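Local coordinates for BDI_3064 protein (Parabacteroides distasonis ATCC 8503, PDB 5Z06) that hydrolyses linear beta-1,2-glucan and beta-1,2-glucooligosaccharides as an exo-type enzyme, releasing sophorose from the non-reducing end, at residues A405-N410 with M688-V693; A332-I337 with N681-L686. All coordinates share one frame; numbering follows the deposited sequence.

Contact 1: residues A405-N410 with M688-V693; sequences ARQYFN and MSHPDV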
ATOM      1  N   ALA A 405      11.652 -18.700  -8.469  1.00 27.42           N
ATOM      2  CA  ALA A 405      12.733 -18.096  -9.205  1.00 28.74           C
ATOM      3  C   ALA A 405      13.788 -19.120  -9.571  1.00 29.43           C
ATOM      4  O   ALA A 405      14.314 -19.109 -10.681  1.00 27.81           O
ATOM      5  CB  ALA A 405      13.372 -16.978  -8.402  1.00 29.78           C
ATOM      6  N   ARG A 406      14.098 -20.004  -8.633  1.00 28.37           N
ATOM      7  CA  ARG A 406      15.136 -21.000  -8.842  1.00 30.74           C
ATOM      8  C   ARG A 406      14.815 -21.946  -9.994  1.00 30.06           C
ATOM      9  O   ARG A 406      15.710 -22.391 -10.692  1.00 32.42           O
ATOM     10  CB  ARG A 406      15.355 -21.778  -7.548  1.00 32.07           C
ATOM     11  CG  ARG A 406      16.569 -22.656  -7.526  1.00 32.69           C
ATOM     12  CD  ARG A 406      16.203 -24.059  -7.924  1.00 35.37           C
ATOM     13  NE  ARG A 406      17.367 -24.921  -7.852  1.00 38.37           N
ATOM     14  CZ  ARG A 406      17.691 -25.871  -8.728  1.00 40.87           C
ATOM     15  NH1 ARG A 406      16.972 -26.108  -9.827  1.00 43.99           N
ATOM     16  NH2 ARG A 406      18.780 -26.580  -8.511  1.00 41.02           N
ATOM     17  N   GLN A 407      13.540 -22.269 -10.166  1.00 29.16           N
ATOM     18  CA  GLN A 407      13.103 -23.065 -11.295  1.00 26.99           C
ATOM     19  C   GLN A 407      13.100 -22.269 -12.569  1.00 26.98           C
ATOM     20  O   GLN A 407      13.305 -22.829 -13.617  1.00 27.67           O
ATOM     21  CB  GLN A 407      11.715 -23.633 -11.030  1.00 26.90           C
ATOM     22  CG  GLN A 407      11.711 -24.590  -9.865  1.00 27.65           C
ATOM     23  CD  GLN A 407      12.687 -25.708 -10.100  1.00 27.35           C
ATOM     24  OE1 GLN A 407      13.821 -25.635  -9.667  1.00 25.85           O
ATOM     25  NE2 GLN A 407      12.264 -26.700 -10.869  1.00 23.87           N
ATOM     26  N   TYR A 408      12.833 -20.967 -12.471  1.00 27.87           N
ATOM     27  CA  TYR A 408      12.845 -20.095 -13.622  1.00 28.13           C
ATOM     28  C   TYR A 408      14.238 -19.927 -14.201  1.00 27.81           C
ATOM     29  O   TYR A 408      14.409 -20.059 -15.419  1.00 29.72           O
ATOM     30  CB  TYR A 408      12.288 -18.707 -13.284  1.00 29.11           C
ATOM     31  CG  TYR A 408      12.099 -17.852 -14.522  1.00 28.79           C
ATOM     32  CD1 TYR A 408      11.078 -18.122 -15.421  1.00 30.03           C
ATOM     33  CD2 TYR A 408      12.939 -16.804 -14.799  1.00 29.45           C
ATOM     34  CE1 TYR A 408      10.895 -17.350 -16.559  1.00 28.95           C
ATOM     35  CE2 TYR A 408      12.756 -16.024 -15.928  1.00 30.83           C
ATOM     36  CZ  TYR A 408      11.732 -16.310 -16.803  1.00 29.72           C
ATOM     37  OH  TYR A 408      11.565 -15.536 -17.933  1.00 34.33           O
ATOM     38  N   PHE A 409      15.209 -19.617 -13.338  1.00 26.09           N
ATOM     39  CA  PHE A 409      16.567 -19.310 -13.774  1.00 27.96           C
ATOM     40  C   PHE A 409      17.351 -20.606 -13.888  1.00 28.02           C
ATOM     41  O   PHE A 409      18.235 -20.896 -13.092  1.00 28.70           O
ATOM     42  CB  PHE A 409      17.236 -18.311 -12.832  1.00 27.80           C
ATOM     43  CG  PHE A 409      16.594 -16.958 -12.847  1.00 28.85           C
ATOM     44  CD1 PHE A 409      16.734 -16.123 -13.962  1.00 28.66           C
ATOM     45  CD2 PHE A 409      15.846 -16.499 -11.750  1.00 30.18           C
ATOM     46  CE1 PHE A 409      16.149 -14.866 -13.973  1.00 29.52           C
ATOM     47  CE2 PHE A 409      15.250 -15.255 -11.769  1.00 29.05           C
ATOM     48  CZ  PHE A 409      15.387 -14.443 -12.888  1.00 30.49           C
ATOM     49  N   ASN A 410      17.009 -21.364 -14.921  1.00 29.53           N
ATOM     50  CA  ASN A 410      17.466 -22.734 -15.115  1.00 30.72           C
ATOM     51  C   ASN A 410      18.530 -22.840 -16.207  1.00 30.67           C
ATOM     52  O   ASN A 410      18.852 -23.933 -16.639  1.00 29.00           O
ATOM     53  CB  ASN A 410      16.270 -23.591 -15.520  1.00 31.98           C
ATOM     54  CG  ASN A 410      15.747 -23.251 -16.909  1.00 34.00           C
ATOM     55  OD1 ASN A 410      15.921 -22.145 -17.406  1.00 31.38           O
ATOM     56  ND2 ASN A 410      15.082 -24.209 -17.529  1.00 38.80           N
ATOM     57  N   MET A 688       5.693 -25.624  -8.837  1.00 25.68           N
ATOM     58  CA  MET A 688       5.270 -27.006  -8.763  1.00 27.86           C
ATOM     59  C   MET A 688       6.236 -27.995  -9.414  1.00 29.33           C
ATOM     60  O   MET A 688       6.136 -29.170  -9.148  1.00 30.11           O
ATOM     61  CB  MET A 688       3.865 -27.175  -9.359  1.00 28.28           C
ATOM     62  CG  MET A 688       2.761 -26.455  -8.581  1.00 28.73           C
ATOM     63  SD  MET A 688       2.615 -26.914  -6.846  1.00 30.62           S
ATOM     64  CE  MET A 688       2.184 -28.643  -7.028  1.00 29.27           C
ATOM     65  N   SER A 689       7.147 -27.511 -10.262  1.00 30.92           N
ATOM     66  CA  SER A 689       8.212 -28.340 -10.831  1.00 31.18           C
ATOM     67  C   SER A 689       9.377 -28.542  -9.899  1.00 32.02           C
ATOM     68  O   SER A 689      10.286 -29.304 -10.240  1.00 32.83           O
ATOM     69  CB  SER A 689       8.763 -27.751 -12.138  1.00 29.51           C
ATOM     70  OG  SER A 689       9.521 -26.594 -11.871  1.00 28.05           O
ATOM     71  N   HIS A 690       9.399 -27.850  -8.761  1.00 31.56           N
ATOM     72  CA  HIS A 690      10.547 -27.950  -7.873  1.00 30.82           C
ATOM     73  C   HIS A 690      10.537 -29.323  -7.188  1.00 31.61           C
ATOM     74  O   HIS A 690       9.510 -29.754  -6.690  1.00 30.17           O
ATOM     75  CB  HIS A 690      10.594 -26.834  -6.854  1.00 29.18           C
ATOM     76  CG  HIS A 690      11.879 -26.771  -6.104  1.00 28.62           C
ATOM     77  ND1 HIS A 690      12.202 -27.670  -5.114  1.00 29.43           N
ATOM     78  CD2 HIS A 690      12.925 -25.916  -6.189  1.00 30.66           C
ATOM     79  CE1 HIS A 690      13.395 -27.374  -4.623  1.00 28.46           C
ATOM     80  NE2 HIS A 690      13.853 -26.309  -5.252  1.00 29.03           N
ATOM     81  N   PRO A 691      11.685 -30.014  -7.192  1.00 31.59           N
ATOM     82  CA  PRO A 691      11.679 -31.366  -6.664  1.00 32.04           C
ATOM     83  C   PRO A 691      11.216 -31.456  -5.221  1.00 29.69           C
ATOM     84  O   PRO A 691      10.426 -32.310  -4.921  1.00 30.34           O
ATOM     85  CB  PRO A 691      13.129 -31.822  -6.815  1.00 31.57           C
ATOM     86  CG  PRO A 691      13.689 -30.994  -7.913  1.00 33.63           C
ATOM     87  CD  PRO A 691      12.878 -29.739  -8.012  1.00 32.34           C
ATOM     88  N   ASP A 692      11.705 -30.586  -4.347  1.00 29.48           N
ATOM     89  CA  ASP A 692      11.265 -30.585  -2.952  1.00 28.98           C
ATOM     90  C   ASP A 692       9.796 -30.316  -2.781  1.00 29.20           C
ATOM     91  O   ASP A 692       9.175 -30.869  -1.853  1.00 26.91           O
ATOM     92  CB  ASP A 692      12.050 -29.589  -2.115  1.00 30.49           C
ATOM     93  CG  ASP A 692      13.528 -29.906  -2.091  1.00 31.18           C
ATOM     94  OD1 ASP A 692      13.889 -31.050  -2.383  1.00 33.02           O
ATOM     95  OD2 ASP A 692      14.330 -28.995  -1.838  1.00 33.55           O
ATOM     96  N   VAL A 693       9.247 -29.474  -3.666  1.00 29.29           N
ATOM     97  CA  VAL A 693       7.826 -29.158  -3.654  1.00 30.09           C
ATOM     98  C   VAL A 693       7.037 -30.404  -4.005  1.00 29.25           C
ATOM     99  O   VAL A 693       6.106 -30.753  -3.306  1.00 28.19           O
ATOM    100  CB  VAL A 693       7.469 -27.978  -4.602  1.00 30.26           C
ATOM    101  CG1 VAL A 693       5.963 -27.796  -4.739  1.00 30.59           C
ATOM    102  CG2 VAL A 693       8.078 -26.689  -4.065  1.00 31.88           C
TER
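Gln407 and Ser689 make the one hydrogen bond between these segments. NE2 of Gln407 donates to OG of Ser689 over 2.9 Å. The N-H points almost straight at the oxygen (176°), and OG lies in the plane of the amide. OG is also hydrogen-bonded to the carbonyl O of Leu686, so it has partners on two helices. The other end of the amide is held from its own helix. NH1 of Arg406 donates to OE1 of Gln407 at 3.2 Å, and OE1 sits out of the guanidinium plane. The chain of Gln407 bends at chi2 (-57°), which brings the amide against Ser689 and His690. The guanidinium also forms a salt bridge with Asp424 through NE.

The contact joins the C-terminal end of helix 392-408 to the turn that links helices 682-688 and 691-702. His690 is the N-cap of the last helix, and its ND1 accepts a weak capping bond from N of Asp692.

The remaining contacts are van der Waals. CG of Gln407 lies 3.9 Å from CB of His690, and OE1 of Gln407 comes within 3.6 Å of CD2 of His690. The amide and imidazole planes are 66° apart. CD of Arg406 approaches the same CD2 of His690 at 4.1 Å. The ring of Trp427 meets the imidazole as well. An alanine in place of Gln407 would probably leave OG of Ser689 without this donor and open a gap beside His690. At the margin, CD of Pro691 lies 4.2 Å from NE2 of Gln407.

Contact 2: residues A332-I337 with N681-L686; sequences AIVAGI and NLLWNL
Val334 and Leu686 reach toward each other tip to tip, with CG1 of Val334 3.6 Å from CD1 of Leu686. CG1 of Val334 stands anti to the backbone N (chi1 167°), and this methyl makes the closest contacts with the other helix. Leu683 runs past Val334 in the opposite direction. Its CB does not point straight across, but the end of the chain comes nearer, and CD1 of Leu683 lies 3.8 Å from CG1 of Val334. The other branch, CD2 of Leu683, approaches CB of Ala335 at 4.3 Å.

Leu682 points toward helix 323-338. Its CG is anti to the backbone N (chi1 177°), and CD2 of Leu682 comes to 3.9 Å from CA of Ala335. The small side chain of Ala335 lets this methyl come up to the backbone. No hydrogen bond joins the segments.

Thr404 of helix 392-408 touches both Leu683 and Leu686, while Val673 and Glu676 of helix 665-680 also pack on Leu683. The two helical segments approach to 10.5 Å between axes, and their directions differ by 112°. This is apolar helix-helix packing, as in the (alpha/alpha)6 barrel of GH144 enzymes, a glucoamylase-like family of the six-hairpin clan.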
ATOM      1  N   ALA A 332       6.502 -11.690  -9.086  1.00 24.61           N
ATOM      2  CA  ALA A 332       6.119 -10.627  -9.996  1.00 25.43           C
ATOM      3  C   ALA A 332       7.243 -10.325 -10.968  1.00 25.54           C
ATOM      4  O   ALA A 332       6.986 -10.076 -12.153  1.00 27.80           O
ATOM      5  CB  ALA A 332       5.717  -9.366  -9.236  1.00 25.24           C
ATOM      6  N   ILE A 333       8.486 -10.338 -10.491  1.00 25.75           N
ATOM      7  CA  ILE A 333       9.601 -10.064 -11.379  1.00 26.36           C
ATOM      8  C   ILE A 333       9.785 -11.189 -12.401  1.00 26.80           C
ATOM      9  O   ILE A 333       9.982 -10.929 -13.590  1.00 28.06           O
ATOM     10  CB  ILE A 333      10.906  -9.763 -10.619  1.00 25.60           C
ATOM     11  CG1 ILE A 333      10.773  -8.464  -9.848  1.00 25.44           C
ATOM     12  CG2 ILE A 333      12.040  -9.609 -11.605  1.00 25.14           C
ATOM     13  CD1 ILE A 333      11.791  -8.268  -8.741  1.00 26.90           C
ATOM     14  N   VAL A 334       9.671 -12.437 -11.964  1.00 25.86           N
ATOM     15  CA  VAL A 334       9.746 -13.550 -12.903  1.00 25.54           C
ATOM     16  C   VAL A 334       8.682 -13.399 -14.004  1.00 28.11           C
ATOM     17  O   VAL A 334       8.992 -13.525 -15.200  1.00 26.05           O
ATOM     18  CB  VAL A 334       9.613 -14.889 -12.178  1.00 25.82           C
ATOM     19  CG1 VAL A 334       9.362 -16.037 -13.130  1.00 26.77           C
ATOM     20  CG2 VAL A 334      10.875 -15.155 -11.384  1.00 26.31           C
ATOM     21  N   ALA A 335       7.443 -13.113 -13.591  1.00 26.55           N
ATOM     22  CA  ALA A 335       6.354 -12.867 -14.529  1.00 26.82           C
ATOM     23  C   ALA A 335       6.733 -11.741 -15.476  1.00 28.02           C
ATOM     24  O   ALA A 335       6.504 -11.845 -16.669  1.00 28.57           O
ATOM     25  CB  ALA A 335       5.068 -12.501 -13.797  1.00 25.23           C
ATOM     26  N   GLY A 336       7.295 -10.674 -14.907  1.00 27.80           N
ATOM     27  CA  GLY A 336       7.653  -9.478 -15.644  1.00 28.70           C
ATOM     28  C   GLY A 336       8.704  -9.766 -16.698  1.00 29.34           C
ATOM     29  O   GLY A 336       8.697  -9.144 -17.769  1.00 26.84           O
ATOM     30  N   ILE A 337       9.589 -10.720 -16.404  1.00 28.31           N
ATOM     31  CA  ILE A 337      10.577 -11.155 -17.385  1.00 30.79           C
ATOM     32  C   ILE A 337       9.867 -11.892 -18.531  1.00 31.85           C
ATOM     33  O   ILE A 337      10.106 -11.599 -19.705  1.00 31.40           O
ATOM     34  CB  ILE A 337      11.652 -12.068 -16.785  1.00 29.55           C
ATOM     35  CG1 ILE A 337      12.461 -11.321 -15.721  1.00 29.67           C
ATOM     36  CG2 ILE A 337      12.601 -12.539 -17.891  1.00 30.88           C
ATOM     37  CD1 ILE A 337      13.268 -12.236 -14.824  1.00 29.17           C
ATOM     38  N   ASN A 681      -0.405 -20.023 -16.138  1.00 28.07           N
ATOM     39  CA  ASN A 681       0.037 -20.904 -15.052  1.00 30.65           C
ATOM     40  C   ASN A 681       1.543 -20.789 -14.735  1.00 30.45           C
ATOM     41  O   ASN A 681       2.099 -21.704 -14.123  1.00 31.05           O
ATOM     42  CB  ASN A 681      -0.278 -22.394 -15.344  1.00 29.96           C
ATOM     43  CG  ASN A 681      -1.768 -22.692 -15.432  1.00 31.31           C
ATOM     44  OD1 ASN A 681      -2.603 -22.037 -14.811  1.00 31.66           O
ATOM     45  ND2 ASN A 681      -2.091 -23.719 -16.176  1.00 31.11           N
ATOM     46  N   LEU A 682       2.182 -19.678 -15.102  1.00 29.13           N
ATOM     47  CA  LEU A 682       3.644 -19.598 -15.094  1.00 30.32           C
ATOM     48  C   LEU A 682       4.266 -19.899 -13.727  1.00 30.40           C
ATOM     49  O   LEU A 682       5.088 -20.805 -13.601  1.00 27.90           O
ATOM     50  CB  LEU A 682       4.109 -18.223 -15.536  1.00 30.71           C
ATOM     51  CG  LEU A 682       5.611 -18.000 -15.487  1.00 31.87           C
ATOM     52  CD1 LEU A 682       6.313 -18.865 -16.537  1.00 33.88           C
ATOM     53  CD2 LEU A 682       5.901 -16.525 -15.690  1.00 31.70           C
ATOM     54  N   LEU A 683       3.873 -19.122 -12.722  1.00 27.94           N
ATOM     55  CA  LEU A 683       4.495 -19.219 -11.406  1.00 28.42           C
ATOM     56  C   LEU A 683       4.142 -20.540 -10.759  1.00 28.62           C
ATOM     57  O   LEU A 683       4.971 -21.181 -10.147  1.00 30.66           O
ATOM     58  CB  LEU A 683       4.071 -18.066 -10.498  1.00 27.79           C
ATOM     59  CG  LEU A 683       4.554 -16.668 -10.875  1.00 28.11           C
ATOM     60  CD1 LEU A 683       5.976 -16.676 -11.424  1.00 28.58           C
ATOM     61  CD2 LEU A 683       3.616 -16.006 -11.854  1.00 27.78           C
ATOM     62  N   TRP A 684       2.893 -20.939 -10.904  1.00 29.70           N
ATOM     63  CA  TRP A 684       2.471 -22.248 -10.481  1.00 29.57           C
ATOM     64  C   TRP A 684       3.316 -23.350 -11.089  1.00 30.37           C
ATOM     65  O   TRP A 684       3.840 -24.187 -10.351  1.00 29.00           O
ATOM     66  CB  TRP A 684       1.034 -22.475 -10.860  1.00 29.92           C
ATOM     67  CG  TRP A 684       0.058 -21.814 -10.022  1.00 28.95           C
ATOM     68  CD1 TRP A 684       0.214 -21.384  -8.756  1.00 28.52           C
ATOM     69  CD2 TRP A 684      -1.300 -21.587 -10.363  1.00 30.47           C
ATOM     70  NE1 TRP A 684      -0.951 -20.884  -8.282  1.00 28.52           N
ATOM     71  CE2 TRP A 684      -1.914 -21.006  -9.240  1.00 29.64           C
ATOM     72  CE3 TRP A 684      -2.071 -21.846 -11.504  1.00 29.94           C
ATOM     73  CZ2 TRP A 684      -3.257 -20.634  -9.227  1.00 29.30           C
ATOM     74  CZ3 TRP A 684      -3.400 -21.473 -11.500  1.00 30.14           C
ATOM     75  CH2 TRP A 684      -3.990 -20.887 -10.357  1.00 29.07           C
ATOM     76  N   ASN A 685       3.461 -23.336 -12.421  1.00 29.32           N
ATOM     77  CA  ASN A 685       4.224 -24.381 -13.104  1.00 29.91           C
ATOM     78  C   ASN A 685       5.668 -24.374 -12.626  1.00 30.06           C
ATOM     79  O   ASN A 685       6.233 -25.440 -12.371  1.00 31.48           O
ATOM     80  CB  ASN A 685       4.114 -24.265 -14.622  1.00 29.06           C
ATOM     81  CG  ASN A 685       2.709 -24.561 -15.111  1.00 27.74           C
ATOM     82  OD1 ASN A 685       1.879 -25.094 -14.361  1.00 27.89           O
ATOM     83  ND2 ASN A 685       2.424 -24.200 -16.348  1.00 25.75           N
ATOM     84  N   LEU A 686       6.223 -23.185 -12.409  1.00 27.76           N
ATOM     85  CA  LEU A 686       7.588 -23.088 -11.927  1.00 28.50           C
ATOM     86  C   LEU A 686       7.714 -23.721 -10.544  1.00 28.15           C
ATOM     87  O   LEU A 686       8.437 -24.703 -10.355  1.00 25.39           O
ATOM     88  CB  LEU A 686       8.034 -21.634 -11.892  1.00 29.00           C
ATOM     89  CG  LEU A 686       8.323 -21.028 -13.260  1.00 29.08           C
ATOM     90  CD1 LEU A 686       8.421 -19.522 -13.101  1.00 29.92           C
ATOM     91  CD2 LEU A 686       9.584 -21.608 -13.888  1.00 28.91           C
TER

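The centres of contacts 1 and 2 lie about 11 Å apart, and the two touch directly. Helix 392-408 supplies one side of contact 1 and also packs beside contact 2. CD1 of Tyr408 is 3.5 Å from CG1 of Val334, while N of Tyr408 is 3.6 Å from CD2 of Leu686. CG of Gln407 also lies 3.3 Å from O of Leu686. Helix 682-688 packs on helix 323-338 in contact 2, and the turn that follows it, leading into helix 691-702, meets helix 392-408 in contact 1. Contact 2 is buried, whereas contact 1 lies at the surface. Neither includes a residue of the calcium site formed by Glu12, Asn13, Thr49, Asn52 and Asp175.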